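Local coordinates for DNA helicase RecQ (Deinococcus radiodurans, PDB 4Q48), which probably couples ATP hydrolysis to the unwinding of duplex DNA, translocating in the 3'-5' direction, and carries a structural zinc site in its catalytic core, at residues Q476-L480 and G481-A485. Sequence-based numbering, arbitrary orientation.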
loop_
_atom_site.group_PDB
_atom_site.type_symbol
_atom_site.label_atom_id
_atom_site.label_comp_id
_atom_site.label_asym_id
_atom_site.label_seq_id
_atom_site.Cartn_x
_atom_site.Cartn_y
_atom_site.Cartn_z
ATOM N N GLN A 476 0.398 -14.560 15.940
ATOM C CA GLN A 476 0.121 -13.190 16.270
ATOM C C GLN A 476 1.388 -12.370 16.086
ATOM O O GLN A 476 1.346 -11.277 15.503
ATOM C CB GLN A 476 -0.415 -13.093 17.700
ATOM C CG GLN A 476 -1.168 -11.819 17.917
ATOM C CD GLN A 476 -2.511 -11.815 17.193
ATOM O OE1 GLN A 476 -3.268 -12.799 17.234
ATOM N NE2 GLN A 476 -2.763 -10.737 16.443
ATOM N N LEU A 477 2.518 -12.925 16.535
ATOM C CA LEU A 477 3.796 -12.231 16.399
ATOM C C LEU A 477 4.181 -12.171 14.935
ATOM O O LEU A 477 4.772 -11.188 14.476
ATOM C CB LEU A 477 4.893 -12.909 17.216
ATOM C CG LEU A 477 4.806 -12.650 18.721
ATOM C CD1 LEU A 477 5.709 -13.604 19.499
ATOM C CD2 LEU A 477 5.127 -11.218 19.015
ATOM N N VAL A 478 3.820 -13.209 14.191
ATOM C CA VAL A 478 4.117 -13.218 12.766
ATOM C C VAL A 478 3.269 -12.156 12.095
ATOM O O VAL A 478 3.803 -11.316 11.359
ATOM C CB VAL A 478 3.877 -14.596 12.099
ATOM C CG1 VAL A 478 4.031 -14.476 10.591
ATOM C CG2 VAL A 478 4.866 -15.610 12.633
ATOM N N SER A 479 1.959 -12.189 12.347
ATOM C CA SER A 479 1.049 -11.255 11.671
ATOM C C SER A 479 1.375 -9.810 11.909
ATOM O O SER A 479 1.200 -9.002 11.009
ATOM C CB SER A 479 -0.393 -11.494 12.073
ATOM O OG SER A 479 -0.838 -12.685 11.475
ATOM N N LEU A 480 1.879 -9.487 13.096
ATOM C CA LEU A 480 2.142 -8.100 13.435
ATOM C C LEU A 480 3.579 -7.685 13.052
ATOM O O LEU A 480 3.988 -6.523 13.229
ATOM C CB LEU A 480 1.853 -7.878 14.920
ATOM C CG LEU A 480 0.341 -8.004 15.244
ATOM C CD1 LEU A 480 0.016 -8.209 16.728
ATOM C CD2 LEU A 480 -0.469 -6.815 14.710
ATOM N N GLY A 481 4.332 -8.634 12.489
ATOM C CA GLY A 481 5.685 -8.370 12.021
ATOM C C GLY A 481 6.761 -8.383 13.106
ATOM O O GLY A 481 7.867 -7.879 12.893
ATOM N N TYR A 482 6.444 -8.949 14.273
ATOM C CA TYR A 482 7.485 -9.169 15.261
ATOM C C TYR A 482 8.291 -10.369 14.839
ATOM O O TYR A 482 9.472 -10.471 15.157
ATOM C CB TYR A 482 6.911 -9.382 16.636
ATOM C CG TYR A 482 6.295 -8.145 17.216
ATOM C CD1 TYR A 482 7.084 -7.150 17.777
ATOM C CD2 TYR A 482 4.920 -7.948 17.175
ATOM C CE1 TYR A 482 6.508 -6.018 18.296
ATOM C CE2 TYR A 482 4.360 -6.826 17.684
ATOM C CZ TYR A 482 5.150 -5.872 18.242
ATOM O OH TYR A 482 4.560 -4.750 18.753
ATOM N N LEU A 483 7.662 -11.267 14.092
ATOM C CA LEU A 483 8.402 -12.346 13.450
ATOM C C LEU A 483 8.184 -12.267 11.965
ATOM O O LEU A 483 7.157 -11.795 11.499
ATOM C CB LEU A 483 7.980 -13.713 13.941
ATOM C CG LEU A 483 8.262 -13.991 15.392
ATOM C CD1 LEU A 483 7.589 -15.291 15.726
ATOM C CD2 LEU A 483 9.728 -14.052 15.606
ATOM N N SER A 484 9.151 -12.778 11.225
ATOM C CA SER A 484 9.075 -12.785 9.778
ATOM C C SER A 484 9.219 -14.239 9.398
ATOM O O SER A 484 10.048 -14.967 9.972
ATOM C CB SER A 484 10.171 -11.928 9.159
ATOM O OG SER A 484 9.879 -11.665 7.813
ATOM N N ALA A 485 8.370 -14.695 8.486
ATOM C CA ALA A 485 8.349 -16.118 8.195
ATOM C C ALA A 485 9.210 -16.480 7.019
ATOM O O ALA A 485 10.214 -17.137 7.180
ATOM C CB ALA A 485 6.941 -16.603 7.954
#
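Leu477 and Tyr482 meet at about a right angle where the chain turns back on the end of helix 467-479. The CD2 methyl of Leu477 approaches Tyr482 CB to 3.5 Å and extends to the near part of the ring, which it meets obliquely. With CG beside its own backbone N (chi1 -69°), Tyr482 carries the ring back past Leu480, whose CB lies 3.8 Å from Tyr482 CD2. Leucine suits position 477, where one methyl of its branch reaches the tyrosine; at Leu480 it is the CB methylene that meets the ring. Further along, Leu483 rests CD1 against Leu477 CB at 3.9 Å, while its CB packs at a similar distance on Val478 CG2; the beta-branched valine presents a compact methyl pair, the other of which faces Ala485.

The backbone makes this reversal as a Schellman motif. Gly481 takes a positive phi of 81°, which favours glycine, and its N donates to Val478 O at 3.0 Å. Leu477 O accepts a fairly straight bond from Leu483 N at 2.9 Å, the donor standing above the carbonyl plane, and a weak one from Tyr482 N.

The turn joins the helix to the short strand 483-484 within the RQC domain, a winged-helix fold in RecQ proteins, and strand 492-493 pairs antiparallel with it. Outside, Leu477 and Leu483 lean on helix 414-426, and Ile500 of helix 498-501 touches both Leu477 and Tyr482. The tyrosine hydroxyl is hydrogen-bonded to Gln505 OE1, so the residue combines an apolar ring with a polar end. Losing the tyrosine to an alanine here is likely to deprive Gln505 of this partner and open a gap beside Leu477 CD2 and Leu480 CB.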